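Local coordinates for methyl-accepting chemotaxis protein (Vibrio parahaemolyticus, PDB 4EXO) that probably senses small carboxylic acids such as pyruvate in the periplasm, through a PAS-like Cache domain, and relays the signal to the chemotaxis machinery, at residues 21-32 with 44-54; 54-65 with 135-143. One frame throughout, in Å; residues are numbered along the deposited sequence. Where two conformers were deposited one is given.

Overall arrangement
Both contacts belong to one Cache domain and meet at Phe54, which ends the helical segment of one and begins the strand segment of the other. Contact 1 (21-32 with 44-54) packs the long N-terminal helix and short helix 30-34 against helix 42-51. Although buried, it lies farther out, its centre about 12 Å from the centre of the chain, and borders the second subunit. Contact 2 (54-65 with 135-143) runs through the middle of the sheet, its centre about 2 Å from the chain's, and carries part of the pyruvate pocket. The chemistry follows the place: contact 1 is held by apolar side chains and a ring stack, contact 2 by strand pairing, waters and polar bonds.

Contact 1. Residues 21-32 with 44-54; sequences YMMMGVTAIKPL and AAKEILKAMRF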
# COMPACT_ATOMS: atom_id res chain seq x y z
N TYR A 21 2.29 3.50 -3.32
CA TYR A 21 0.91 3.32 -2.84
C TYR A 21 -0.01 2.96 -3.99
O TYR A 21 -0.88 2.10 -3.84
CB TYR A 21 0.39 4.61 -2.19
CG TYR A 21 1.21 5.07 -0.96
CD1 TYR A 21 1.76 4.14 -0.09
CD2 TYR A 21 1.40 6.43 -0.69
CE1 TYR A 21 2.48 4.53 1.03
CE2 TYR A 21 2.11 6.84 0.43
CZ TYR A 21 2.65 5.89 1.28
OH TYR A 21 3.38 6.28 2.37
N MSE A 22 0.17 3.65 -5.14
CA MSE A 22 -0.66 3.33 -6.30
C MSE A 22 -0.44 1.87 -6.72
O MSE A 22 -1.40 1.16 -7.02
CB MSE A 22 -0.36 4.27 -7.50
CG MSE A 22 -1.21 3.95 -8.76
SE MSE A 22 -3.17 4.03 -8.49
CE MSE A 22 -3.24 5.78 -7.69
N MSE A 23 0.82 1.43 -6.77
CA MSE A 23 1.12 0.04 -7.09
C MSE A 23 0.39 -0.93 -6.17
O MSE A 23 -0.15 -1.93 -6.62
CB MSE A 23 2.63 -0.26 -7.04
CG MSE A 23 2.90 -1.63 -7.58
SE MSE A 23 4.83 -2.00 -7.61
CE MSE A 23 5.42 -0.96 -9.14
N MSE A 24 0.34 -0.62 -4.88
CA MSE A 24 -0.37 -1.49 -3.95
C MSE A 24 -1.85 -1.62 -4.25
O MSE A 24 -2.40 -2.72 -4.17
CB MSE A 24 -0.16 -1.01 -2.51
CG MSE A 24 1.30 -1.03 -2.13
SE MSE A 24 1.55 -0.77 -0.23
CE MSE A 24 0.77 -2.39 0.47
N GLY A 25 -2.49 -0.50 -4.59
CA GLY A 25 -3.90 -0.52 -4.92
C GLY A 25 -4.17 -1.31 -6.21
O GLY A 25 -5.04 -2.17 -6.25
N VAL A 26 -3.38 -1.02 -7.25
CA VAL A 26 -3.48 -1.69 -8.53
C VAL A 26 -3.23 -3.21 -8.40
O VAL A 26 -3.96 -4.03 -9.01
CB VAL A 26 -2.55 -1.01 -9.59
CG1 VAL A 26 -2.47 -1.84 -10.92
CG2 VAL A 26 -3.06 0.45 -9.89
N THR A 27 -2.25 -3.59 -7.61
CA THR A 27 -1.97 -5.01 -7.45
C THR A 27 -2.96 -5.70 -6.50
O THR A 27 -3.29 -6.86 -6.72
CB THR A 27 -0.50 -5.27 -7.04
OG1 THR A 27 -0.19 -4.55 -5.84
CG2 THR A 27 0.45 -4.79 -8.16
N ALA A 28 -3.48 -4.99 -5.50
CA ALA A 28 -4.50 -5.57 -4.62
C ALA A 28 -5.73 -6.06 -5.39
O ALA A 28 -6.35 -7.06 -4.99
CB ALA A 28 -4.91 -4.61 -3.49
N ILE A 29 -6.10 -5.34 -6.46
CA ILE A 29 -7.29 -5.69 -7.25
C ILE A 29 -6.93 -6.47 -8.52
O ILE A 29 -7.79 -6.79 -9.32
CB ILE A 29 -8.14 -4.44 -7.60
CG1 ILE A 29 -7.35 -3.48 -8.51
CG2 ILE A 29 -8.61 -3.75 -6.28
CD1 ILE A 29 -8.17 -2.61 -9.44
N LYS A 30 -5.65 -6.78 -8.71
CA LYS A 30 -5.24 -7.44 -9.95
C LYS A 30 -5.95 -8.79 -10.24
O LYS A 30 -6.35 -9.03 -11.39
CB LYS A 30 -3.71 -7.58 -9.99
CG LYS A 30 -3.19 -8.06 -11.32
CD LYS A 30 -1.70 -7.73 -11.50
CE LYS A 30 -1.26 -8.11 -12.94
NZ LYS A 30 -1.30 -9.57 -13.13
N PRO A 31 -6.12 -9.67 -9.23
CA PRO A 31 -6.83 -10.95 -9.48
C PRO A 31 -8.23 -10.68 -10.03
O PRO A 31 -8.63 -11.30 -11.03
CB PRO A 31 -6.95 -11.55 -8.08
CG PRO A 31 -5.75 -10.99 -7.34
CD PRO A 31 -5.63 -9.58 -7.84
N LEU A 32 -8.93 -9.71 -9.44
CA LEU A 32 -10.26 -9.31 -9.92
C LEU A 32 -10.25 -8.66 -11.30
O LEU A 32 -11.08 -9.01 -12.17
CB LEU A 32 -10.90 -8.38 -8.90
CG LEU A 32 -11.32 -8.94 -7.55
CD1 LEU A 32 -11.59 -7.79 -6.54
CD2 LEU A 32 -12.54 -9.84 -7.64
N ALA A 44 -16.61 -5.73 -6.42
CA ALA A 44 -15.68 -6.31 -5.45
C ALA A 44 -14.36 -5.51 -5.34
O ALA A 44 -13.76 -5.39 -4.25
CB ALA A 44 -15.40 -7.79 -5.80
N ALA A 45 -13.89 -5.01 -6.48
CA ALA A 45 -12.68 -4.17 -6.49
C ALA A 45 -12.93 -2.84 -5.78
O ALA A 45 -12.08 -2.37 -5.04
CB ALA A 45 -12.19 -3.93 -7.91
N LYS A 46 -14.08 -2.22 -6.02
CA LYS A 46 -14.45 -1.02 -5.26
C LYS A 46 -14.40 -1.21 -3.77
O LYS A 46 -13.88 -0.35 -3.07
CB LYS A 46 -15.85 -0.48 -5.61
CG LYS A 46 -16.00 0.12 -6.97
CD LYS A 46 -17.48 0.51 -7.20
CE LYS A 46 -17.98 1.46 -6.08
NZ LYS A 46 -19.39 1.94 -6.31
N GLU A 47 -14.91 -2.34 -3.27
CA GLU A 47 -14.94 -2.58 -1.83
C GLU A 47 -13.55 -2.69 -1.18
O GLU A 47 -13.35 -2.25 -0.02
CB GLU A 47 -15.84 -3.78 -1.54
CG GLU A 47 -17.27 -3.45 -1.90
CD GLU A 47 -18.20 -4.63 -1.80
OE1 GLU A 47 -17.82 -5.64 -1.15
OE2 GLU A 47 -19.32 -4.54 -2.36
N ILE A 48 -12.60 -3.25 -1.91
CA ILE A 48 -11.22 -3.31 -1.48
C ILE A 48 -10.57 -1.92 -1.52
O ILE A 48 -9.95 -1.47 -0.55
CB ILE A 48 -10.39 -4.29 -2.36
CG1 ILE A 48 -10.89 -5.74 -2.16
CG2 ILE A 48 -8.91 -4.15 -2.01
CD1 ILE A 48 -10.45 -6.68 -3.24
N LEU A 49 -10.71 -1.21 -2.64
CA LEU A 49 -9.96 0.06 -2.76
C LEU A 49 -10.51 1.12 -1.81
O LEU A 49 -9.75 1.94 -1.29
CB LEU A 49 -10.01 0.58 -4.19
CG LEU A 49 -9.21 -0.23 -5.25
CD1 LEU A 49 -9.75 0.10 -6.64
CD2 LEU A 49 -7.74 0.11 -5.12
N LYS A 50 -11.82 1.11 -1.57
CA LYS A 50 -12.40 2.07 -0.63
C LYS A 50 -12.05 1.82 0.83
O LYS A 50 -12.10 2.74 1.65
CB LYS A 50 -13.92 2.10 -0.79
CG LYS A 50 -14.33 2.86 -2.06
CD LYS A 50 -15.84 2.68 -2.35
CE LYS A 50 -16.72 3.27 -1.29
NZ LYS A 50 -18.14 3.09 -1.75
N ALA A 51 -11.67 0.59 1.17
CA ALA A 51 -11.21 0.31 2.55
C ALA A 51 -9.74 0.67 2.81
O ALA A 51 -9.34 0.93 3.97
CB ALA A 51 -11.44 -1.17 2.85
N MSE A 52 -8.91 0.67 1.76
CA MSE A 52 -7.47 0.91 1.93
C MSE A 52 -7.05 2.29 2.43
O MSE A 52 -7.58 3.34 1.98
CB MSE A 52 -6.71 0.59 0.61
CG MSE A 52 -6.72 -0.90 0.32
SE MSE A 52 -6.07 -1.34 -1.45
CE MSE A 52 -4.25 -1.08 -1.06
N ARG A 53 -6.10 2.30 3.36
CA ARG A 53 -5.49 3.56 3.82
C ARG A 53 -3.99 3.40 3.99
O ARG A 53 -3.55 2.34 4.46
CB ARG A 53 -6.07 3.98 5.20
CG ARG A 53 -7.57 4.18 5.20
CD ARG A 53 -7.95 5.55 4.56
NE ARG A 53 -9.39 5.81 4.75
CZ ARG A 53 -10.36 5.18 4.09
NH1 ARG A 53 -10.07 4.26 3.15
NH2 ARG A 53 -11.63 5.50 4.32
N PHE A 54 -3.22 4.43 3.64
CA PHE A 54 -1.82 4.47 4.08
C PHE A 54 -1.57 5.46 5.24
O PHE A 54 -0.46 5.53 5.78
CB PHE A 54 -0.84 4.69 2.91
CG PHE A 54 -1.11 5.96 2.08
CD1 PHE A 54 -0.56 7.18 2.44
CD2 PHE A 54 -1.90 5.90 0.94
CE1 PHE A 54 -0.80 8.36 1.66
CE2 PHE A 54 -2.14 7.09 0.15
CZ PHE A 54 -1.59 8.30 0.52
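Tyr21 and Phe54 lie face to face, their ring centroids 3.9 Å apart and their planes only 11° from parallel. The Tyr21 face is covered by Phe54 CG almost over its centre, and Tyr21 CD2 sits in the same way over Phe54. The two side chains run at about a right angle to each other, and Phe54 CB also comes over the Tyr21 ring, a CH-pi contact. Phe54 reaches this position with CG between its backbone N and carbonyl carbon (chi1 56°), which turns the ring toward helix 2-28. The third flat group, the Arg53 guanidinium, works within its own segment: NH1 donates to Lys50 O and Met52 O, ties the turn after helix 42-51, and stands above each carbonyl plane, while both oxygens lie in the guanidinium plane.

Beyond the stack, large apolar side chains settle against Gly25, Ala28 and Ala45. Met52, present as selenomethionine, bends at its last torsion and lays CE 3.9 Å from Gly25 CA, with SE 4.0 Å from Ala28 CB. Leu49 CD2 rests 3.7 Å from Gly25 O, where Gly25, having no side chain, lets the methyl come down on the backbone. Ile29 crosses Leu49 nearly at right angles, CG2 lying 3.7 Å from Leu49 CG and close to Ala45 CB as well. At the far end Leu32 and Ile48 meet tip to tip, with CD1 to CD1 at 3.7 Å, and Leu32 CD1 also leans on the backbone N of Ala45.

Another flank of this pair faces the second subunit: Thr27 OG1 bonds Arg53 N of that chain, and Met24 packs on its Met52. Between the two segments, the grip is purely apolar and aromatic, so shape fit and burial rather than directional polar bonds set how helix 42-51 sits against helices 2-28 and 30-34.

Contact 2. Residues 54-65 with 135-143; sequences FESDGYFFAYDS and DWVLGTGIY. With PYR (pyruvic acid), chain B.
Phe61 and Tyr63 form antiparallel hydrogen-bonded pairs with Gly139 and Val137, and Ala62 makes the non-hydrogen-bonded pair with Leu138, the strand directions lying 155° apart. These are neighbouring strands of the five-stranded antiparallel sheet of a PAS-like Cache domain, with 61-63 between 69-72 and 136-143. The Phe61 and Tyr63 side chains leave on the face that holds pyruvate; Ala62 and Leu138 lie on the other, where Leu138 packs on Met22 of the long helix.

A chi1 of 53° folds the Phe61 ring back across strand 136-143. One ring face covers Gly139, whose CA makes a CH-pi contact 3.8 Å from the ring centroid. The opposite face carries pyruvate. Two tyrosines then grip its oxygens from their ring planes: Tyr59 OH donates to OXT at 2.6 Å and Tyr63 OH to O3 at 2.7 Å, while His72 and Lys124 complete the polar shell.

Toward Tyr143, Thr140 OG1 donates to Tyr59 O at 2.7 Å, from well above the carbonyl plane, and also meets the edge of the Phe54 ring beside Gly141 O. Beyond Thr140 strand 136-143 runs beside a loop, and a water bridges them, donating to Asp57 O and Gly141 O and accepting from Tyr59 N. Tyr143 brings its ring edge to Asp57 O, its hydroxyl being held by His114 O and Lys124.

At the Asp135 end, Asp135 and Trp136 form a G1 beta bulge against Leu131. The Asp135 carboxylate takes both donors of Ser65: OD2 accepts from Ser65 N at 3.0 Å, above the carboxylate plane, and OD1, also bonded to Tyr130 OH, uses its syn lone pair to accept at 2.5 Å from Ser65 OG, which Gln103 NE2 bonds as well.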
# COMPACT_ATOMS: atom_id res chain seq x y z
N PHE A 54 -3.22 4.43 3.64
CA PHE A 54 -1.82 4.47 4.08
C PHE A 54 -1.57 5.46 5.24
O PHE A 54 -0.46 5.53 5.78
CB PHE A 54 -0.84 4.69 2.91
CG PHE A 54 -1.11 5.96 2.08
CD1 PHE A 54 -0.56 7.18 2.44
CD2 PHE A 54 -1.90 5.90 0.94
CE1 PHE A 54 -0.80 8.36 1.66
CE2 PHE A 54 -2.14 7.09 0.15
CZ PHE A 54 -1.59 8.30 0.52
N GLU A 55 -2.61 6.22 5.57
CA GLU A 55 -2.72 7.07 6.76
C GLU A 55 -4.16 7.60 6.73
O GLU A 55 -4.91 7.35 5.79
CB GLU A 55 -1.69 8.21 6.76
CG GLU A 55 -1.78 9.13 5.52
CD GLU A 55 -0.75 10.27 5.55
OE1 GLU A 55 -0.88 11.17 6.41
OE2 GLU A 55 0.18 10.26 4.71
N SER A 56 -4.56 8.30 7.78
CA SER A 56 -5.93 8.81 7.85
C SER A 56 -6.33 9.63 6.62
O SER A 56 -7.48 9.53 6.12
CB SER A 56 -6.15 9.62 9.13
OG SER A 56 -6.23 8.72 10.23
N ASP A 57 -5.36 10.37 6.07
CA ASP A 57 -5.63 11.22 4.90
C ASP A 57 -5.23 10.55 3.58
O ASP A 57 -5.19 11.21 2.56
CB ASP A 57 -4.85 12.52 5.03
CG ASP A 57 -5.41 13.42 6.14
OD1 ASP A 57 -6.65 13.55 6.21
OD2 ASP A 57 -4.63 14.00 6.91
N GLY A 58 -4.92 9.27 3.63
CA GLY A 58 -4.31 8.57 2.49
C GLY A 58 -5.26 7.52 1.95
O GLY A 58 -5.33 6.42 2.50
N TYR A 59 -5.98 7.85 0.86
CA TYR A 59 -7.09 7.02 0.38
C TYR A 59 -7.21 7.09 -1.14
O TYR A 59 -6.56 7.95 -1.78
CB TYR A 59 -8.43 7.53 0.99
CG TYR A 59 -8.77 8.96 0.55
CD1 TYR A 59 -9.50 9.19 -0.62
CD2 TYR A 59 -8.30 10.07 1.28
CE1 TYR A 59 -9.82 10.51 -1.05
CE2 TYR A 59 -8.59 11.41 0.87
CZ TYR A 59 -9.36 11.60 -0.30
OH TYR A 59 -9.65 12.89 -0.72
N PHE A 60 -8.03 6.20 -1.71
CA PHE A 60 -8.27 6.17 -3.16
C PHE A 60 -9.60 6.78 -3.60
O PHE A 60 -10.62 6.74 -2.86
CB PHE A 60 -8.27 4.73 -3.67
CG PHE A 60 -6.93 4.09 -3.64
CD1 PHE A 60 -5.99 4.36 -4.64
CD2 PHE A 60 -6.60 3.20 -2.62
CE1 PHE A 60 -4.73 3.76 -4.64
CE2 PHE A 60 -5.32 2.57 -2.60
CZ PHE A 60 -4.38 2.86 -3.60
N PHE A 61 -9.58 7.31 -4.83
CA PHE A 61 -10.77 7.73 -5.54
C PHE A 61 -10.62 7.23 -6.99
O PHE A 61 -9.50 6.93 -7.44
CB PHE A 61 -10.91 9.29 -5.51
CG PHE A 61 -9.68 10.00 -5.99
CD1 PHE A 61 -9.43 10.13 -7.38
CD2 PHE A 61 -8.75 10.55 -5.10
CE1 PHE A 61 -8.27 10.79 -7.83
CE2 PHE A 61 -7.58 11.20 -5.55
CZ PHE A 61 -7.35 11.33 -6.92
N ALA A 62 -11.72 7.16 -7.73
CA ALA A 62 -11.60 6.92 -9.18
C ALA A 62 -12.68 7.63 -9.95
O ALA A 62 -13.80 7.81 -9.42
CB ALA A 62 -11.58 5.40 -9.51
N TYR A 63 -12.35 8.06 -11.18
CA TYR A 63 -13.32 8.72 -12.08
C TYR A 63 -13.22 8.05 -13.44
O TYR A 63 -12.14 7.57 -13.78
CB TYR A 63 -12.98 10.22 -12.24
CG TYR A 63 -13.16 11.00 -10.95
CD1 TYR A 63 -14.36 11.69 -10.68
CD2 TYR A 63 -12.16 11.01 -9.98
CE1 TYR A 63 -14.53 12.38 -9.48
CE2 TYR A 63 -12.31 11.74 -8.76
CZ TYR A 63 -13.52 12.39 -8.53
OH TYR A 63 -13.69 13.07 -7.35
N ASP A 64 -14.32 8.01 -14.20
CA ASP A 64 -14.21 7.55 -15.59
C ASP A 64 -13.74 8.69 -16.48
O ASP A 64 -13.52 9.80 -16.01
CB ASP A 64 -15.47 6.81 -16.08
CG ASP A 64 -16.67 7.73 -16.31
OD1 ASP A 64 -16.48 8.96 -16.35
OD2 ASP A 64 -17.81 7.20 -16.46
N SER A 65 -13.56 8.43 -17.78
CA SER A 65 -13.00 9.45 -18.69
C SER A 65 -13.94 10.63 -18.93
O SER A 65 -13.47 11.70 -19.37
CB SER A 65 -12.57 8.83 -20.05
OG SER A 65 -11.46 7.99 -19.83
N ASP A 135 -12.19 1.73 -17.67
CA ASP A 135 -12.15 3.18 -17.85
C ASP A 135 -12.12 3.86 -16.47
O ASP A 135 -12.93 4.75 -16.20
CB ASP A 135 -13.36 3.69 -18.67
CG ASP A 135 -13.24 5.14 -19.08
OD1 ASP A 135 -12.12 5.58 -19.41
OD2 ASP A 135 -14.29 5.86 -19.09
N TRP A 136 -11.23 3.41 -15.59
CA TRP A 136 -11.03 4.09 -14.30
C TRP A 136 -9.71 4.82 -14.31
O TRP A 136 -8.65 4.22 -14.54
CB TRP A 136 -11.04 3.12 -13.12
CG TRP A 136 -12.39 2.56 -12.74
CD1 TRP A 136 -13.60 2.84 -13.31
CD2 TRP A 136 -12.64 1.63 -11.69
NE1 TRP A 136 -14.60 2.13 -12.67
CE2 TRP A 136 -14.03 1.36 -11.68
CE3 TRP A 136 -11.82 0.99 -10.74
CZ2 TRP A 136 -14.62 0.51 -10.74
CZ3 TRP A 136 -12.41 0.11 -9.83
CH2 TRP A 136 -13.78 -0.12 -9.84
N VAL A 137 -9.80 6.11 -14.00
CA VAL A 137 -8.66 6.91 -13.59
C VAL A 137 -8.65 6.80 -12.07
O VAL A 137 -9.48 7.43 -11.38
CB VAL A 137 -8.82 8.37 -14.04
CG1 VAL A 137 -7.65 9.23 -13.51
CG2 VAL A 137 -8.89 8.47 -15.57
N LEU A 138 -7.77 5.94 -11.59
CA LEU A 138 -7.67 5.61 -10.15
C LEU A 138 -6.59 6.51 -9.55
O LEU A 138 -5.49 6.55 -10.08
CB LEU A 138 -7.26 4.14 -9.98
CG LEU A 138 -7.01 3.61 -8.55
CD1 LEU A 138 -8.31 3.69 -7.72
CD2 LEU A 138 -6.48 2.17 -8.57
N GLY A 139 -6.90 7.19 -8.44
CA GLY A 139 -5.98 8.19 -7.90
C GLY A 139 -5.86 8.15 -6.38
O GLY A 139 -6.72 7.59 -5.71
N THR A 140 -4.80 8.76 -5.86
CA THR A 140 -4.66 8.99 -4.44
C THR A 140 -3.84 10.28 -4.33
O THR A 140 -3.66 11.00 -5.33
CB THR A 140 -4.00 7.78 -3.69
OG1 THR A 140 -3.94 8.10 -2.28
CG2 THR A 140 -2.57 7.52 -4.18
N GLY A 141 -3.36 10.61 -3.14
CA GLY A 141 -2.63 11.89 -2.99
C GLY A 141 -2.03 12.04 -1.62
O GLY A 141 -2.34 11.27 -0.70
N ILE A 142 -1.13 13.01 -1.49
CA ILE A 142 -0.56 13.40 -0.19
C ILE A 142 -0.86 14.89 0.03
O ILE A 142 -0.83 15.68 -0.93
CB ILE A 142 0.96 13.12 -0.16
CG1 ILE A 142 1.20 11.62 -0.29
CG2 ILE A 142 1.62 13.66 1.10
CD1 ILE A 142 2.65 11.23 -0.29
N TYR A 143 -1.15 15.29 1.27
CA TYR A 143 -1.47 16.71 1.52
C TYR A 143 -0.19 17.49 1.78
O TYR A 143 0.72 17.00 2.43
CB TYR A 143 -2.51 16.84 2.65
CG TYR A 143 -3.86 16.32 2.17
CD1 TYR A 143 -4.81 17.20 1.61
CD2 TYR A 143 -4.17 14.96 2.22
CE1 TYR A 143 -6.02 16.73 1.13
CE2 TYR A 143 -5.39 14.49 1.73
CZ TYR A 143 -6.31 15.37 1.20
OH TYR A 143 -7.53 14.91 0.73
C PYR B . -9.91 13.49 -4.24
O PYR B . -8.75 14.08 -4.08
OXT PYR B . -10.47 12.89 -3.21
CA PYR B . -10.58 13.52 -5.49
O3 PYR B . -11.71 12.92 -5.55
CB PYR B . -10.05 14.23 -6.73
O HOH W 1 -5.02 10.61 -0.11
O HOH W 2 -2.14 11.64 2.25
O HOH W 3 -16.93 4.61 -18.64